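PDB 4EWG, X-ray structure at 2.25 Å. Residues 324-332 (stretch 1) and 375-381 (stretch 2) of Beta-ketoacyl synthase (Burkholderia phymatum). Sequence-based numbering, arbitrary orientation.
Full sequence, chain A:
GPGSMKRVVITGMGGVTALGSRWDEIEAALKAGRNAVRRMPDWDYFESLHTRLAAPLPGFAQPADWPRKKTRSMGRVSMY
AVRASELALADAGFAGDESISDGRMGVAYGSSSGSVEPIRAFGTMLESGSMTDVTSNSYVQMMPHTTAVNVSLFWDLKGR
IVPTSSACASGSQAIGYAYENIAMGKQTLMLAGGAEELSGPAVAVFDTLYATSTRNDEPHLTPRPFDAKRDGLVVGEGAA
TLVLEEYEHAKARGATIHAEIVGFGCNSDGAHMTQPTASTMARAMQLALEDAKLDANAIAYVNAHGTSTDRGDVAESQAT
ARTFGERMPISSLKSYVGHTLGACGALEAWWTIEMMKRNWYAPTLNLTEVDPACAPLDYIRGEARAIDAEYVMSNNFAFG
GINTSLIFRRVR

Stretch 1 324-332: FGERMPISS
Stretch 2, residues 375-381: APLDYIR

Two short segments far apart in sequence can be joined by very few hydrogen bonds when backbone register and apolar packing agree, and this β-ketoacyl synthase offers a compact example. Stretch 1 leaves a helix at Gly 325, whose phi/psi of 86/179° would jam a CB against the preceding carbonyl. A type I turn from Gly 325 to Met 328 follows, then an extended strand that includes Pro 329 and Ile 330. Stretch 2 runs parallel to it, pairing Pro 329 with Asp 378 (CA-CA 4.4 Å) and Ile 330 with Tyr 379 (CA-CA 5.3 Å), and 487 Å² is buried in total.

Along stretch 2, Ala 375 stays out of reach of stretch 1, but its O accepts a 2.6 Å hydrogen bond from Tyr 379 OH. Pro 376 (phi/psi -58/122°, C-gamma exo) meets the turn through its carbonyl: Glu 326 CA lies 3.4 Å from Pro 376 O in a CA-H...O contact. The favour is returned at Leu 377, where Leu 377 CA lies 3.4 Å from Glu 326 O. Extended at -137/175°, with chi1 m and chi2 t, buried Leu 377 places CD2 3.5 Å from Gly 325 O and 4.2 Å from Met 328 CB, while its CB sits 3.9 Å from Ile 330 CG2.

Asp 378 (-89/80°) begins the ladder. Asp 378 N donates to Met 328 O at 2.8 Å, and Asp 378 O accepts from Ile 330 N at 3.1 Å, so one residue spans both sides of Pro 329. Proline suits this position: it has no amide hydrogen to leave unpaired, and Pro 329 CA still approaches Asp 378 O at 3.2 Å through CA-H...O. The Asp 378 side chain (chi1 t) shares a sheet face with Pro 329, and its carboxylate oxygens are satisfied elsewhere in the structure.

Tyr 379 (-72/106°) turns to the other face with Ile 330. Chi1 m and chi2 of -79° bring Tyr 379 CD1 to 3.7 Å from Ile 330 CG2, which approaches the ring obliquely. Ile 330, at -152/146° with both chi angles t, is buried and apolar, matching its Leu 377 and Tyr 379 neighbours.

Ile 380 (-67/130°, chi1 m, chi2 t) closes the ladder: its N donates to Ile 330 O at 3.1 Å, and its CD1 packs 4.2 Å from Pro 329 CB. A water donates to Ile 330 O at 2.9 Å and Ile 380 O at 2.5 Å, bridging the two stretches. Exposed Arg 381 (-160/157°) turns back along its own stretch, Arg 381 NE donating to Tyr 379 O at 3.2 Å.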

# COMPACT_ATOMS: atom_id res chain seq x y z
N PHE A 324 -16.34 24.28 -8.29
CA PHE A 324 -16.50 24.72 -9.67
C PHE A 324 -17.73 25.58 -9.97
O PHE A 324 -17.75 26.24 -10.97
CB PHE A 324 -16.53 23.51 -10.56
CG PHE A 324 -15.26 22.75 -10.56
CD1 PHE A 324 -14.13 23.29 -11.12
CD2 PHE A 324 -15.21 21.47 -9.99
CE1 PHE A 324 -12.94 22.59 -11.12
CE2 PHE A 324 -14.02 20.75 -10.00
CZ PHE A 324 -12.88 21.31 -10.56
N GLY A 325 -18.73 25.59 -9.08
CA GLY A 325 -20.02 26.25 -9.38
C GLY A 325 -20.96 25.31 -10.11
O GLY A 325 -20.59 24.15 -10.43
N GLU A 326 -22.16 25.78 -10.40
CA GLU A 326 -23.20 24.92 -11.02
C GLU A 326 -22.93 24.51 -12.45
O GLU A 326 -23.57 23.61 -12.94
CB GLU A 326 -24.59 25.60 -10.98
N ARG A 327 -21.98 25.16 -13.11
CA ARG A 327 -21.82 24.98 -14.55
C ARG A 327 -21.10 23.70 -14.94
O ARG A 327 -21.05 23.34 -16.11
CB ARG A 327 -21.10 26.21 -15.19
CG ARG A 327 -19.67 26.52 -14.68
CD ARG A 327 -18.57 25.98 -15.60
NE ARG A 327 -17.26 25.94 -14.95
CZ ARG A 327 -16.25 25.15 -15.31
NH1 ARG A 327 -16.37 24.31 -16.33
NH2 ARG A 327 -15.10 25.20 -14.64
N MET A 328 -20.53 23.00 -13.97
CA MET A 328 -19.59 21.92 -14.30
C MET A 328 -20.29 20.69 -14.84
O MET A 328 -21.15 20.10 -14.16
CB MET A 328 -18.75 21.54 -13.07
CG MET A 328 -17.82 20.34 -13.29
SD MET A 328 -16.63 20.60 -14.62
CE MET A 328 -15.45 21.72 -13.89
N PRO A 329 -19.94 20.29 -16.07
CA PRO A 329 -20.43 19.00 -16.57
C PRO A 329 -19.79 17.86 -15.80
O PRO A 329 -18.58 17.89 -15.51
CB PRO A 329 -19.98 18.99 -18.04
CG PRO A 329 -19.75 20.43 -18.38
CD PRO A 329 -19.20 21.03 -17.12
N ILE A 330 -20.60 16.86 -15.47
CA ILE A 330 -20.16 15.76 -14.63
C ILE A 330 -20.97 14.53 -14.99
O ILE A 330 -22.13 14.64 -15.38
CB ILE A 330 -20.32 16.13 -13.12
CG1 ILE A 330 -19.77 15.05 -12.19
CG2 ILE A 330 -21.78 16.39 -12.77
CD1 ILE A 330 -19.51 15.54 -10.77
N SER A 331 -20.34 13.36 -14.92
CA SER A 331 -21.07 12.08 -15.02
C SER A 331 -20.26 10.95 -14.38
O SER A 331 -19.08 11.11 -14.07
CB SER A 331 -21.43 11.74 -16.47
OG SER A 331 -20.29 11.46 -17.24
N SER A 332 -20.93 9.82 -14.17
CA SER A 332 -20.38 8.68 -13.44
C SER A 332 -20.41 7.46 -14.31
O SER A 332 -21.49 7.02 -14.71
CB SER A 332 -21.21 8.41 -12.20
OG SER A 332 -20.83 7.20 -11.60
N ALA A 375 -26.28 18.93 -4.97
CA ALA A 375 -26.01 20.28 -5.45
C ALA A 375 -26.20 20.35 -6.98
O ALA A 375 -25.86 19.41 -7.70
CB ALA A 375 -24.59 20.72 -5.08
N PRO A 376 -26.76 21.48 -7.47
CA PRO A 376 -26.86 21.72 -8.91
C PRO A 376 -25.51 21.69 -9.59
O PRO A 376 -24.60 22.44 -9.21
CB PRO A 376 -27.48 23.12 -8.99
CG PRO A 376 -28.32 23.17 -7.77
CD PRO A 376 -27.52 22.47 -6.71
N LEU A 377 -25.39 20.79 -10.56
CA LEU A 377 -24.22 20.68 -11.43
C LEU A 377 -24.78 20.45 -12.82
O LEU A 377 -25.98 20.28 -12.98
CB LEU A 377 -23.31 19.52 -11.00
CG LEU A 377 -22.53 19.75 -9.69
CD1 LEU A 377 -21.94 18.48 -9.11
CD2 LEU A 377 -21.44 20.80 -9.90
N ASP A 378 -23.94 20.42 -13.83
CA ASP A 378 -24.44 20.09 -15.17
C ASP A 378 -24.35 18.57 -15.34
O ASP A 378 -23.42 18.04 -15.92
CB ASP A 378 -23.68 20.86 -16.26
CG ASP A 378 -24.28 20.69 -17.62
OD1 ASP A 378 -25.39 20.12 -17.72
OD2 ASP A 378 -23.63 21.12 -18.61
N TYR A 379 -25.34 17.87 -14.78
CA TYR A 379 -25.37 16.42 -14.82
C TYR A 379 -25.70 15.99 -16.24
O TYR A 379 -26.86 16.14 -16.69
CB TYR A 379 -26.43 15.87 -13.84
CG TYR A 379 -26.14 16.20 -12.40
CD1 TYR A 379 -25.20 15.46 -11.69
CD2 TYR A 379 -26.79 17.24 -11.73
CE1 TYR A 379 -24.90 15.75 -10.38
CE2 TYR A 379 -26.50 17.54 -10.39
CZ TYR A 379 -25.55 16.77 -9.73
OH TYR A 379 -25.23 17.02 -8.39
N ILE A 380 -24.70 15.48 -16.95
CA ILE A 380 -24.94 14.96 -18.31
C ILE A 380 -25.82 13.74 -18.20
O ILE A 380 -25.56 12.84 -17.40
CB ILE A 380 -23.64 14.55 -19.03
CG1 ILE A 380 -22.60 15.68 -18.99
CG2 ILE A 380 -23.93 14.22 -20.47
CD1 ILE A 380 -21.22 15.27 -19.48
N ARG A 381 -26.88 13.70 -18.98
CA ARG A 381 -27.77 12.54 -18.95
C ARG A 381 -28.59 12.48 -20.18
O ARG A 381 -28.80 13.50 -20.84
CB ARG A 381 -28.69 12.59 -17.75
CG ARG A 381 -29.50 13.86 -17.67
CD ARG A 381 -29.96 14.19 -16.27
NE ARG A 381 -30.00 15.64 -16.16
CZ ARG A 381 -31.09 16.38 -16.09
NH1 ARG A 381 -32.31 15.84 -16.05
NH2 ARG A 381 -30.95 17.70 -16.02
O HOH W 1 -24.47 12.92 -15.18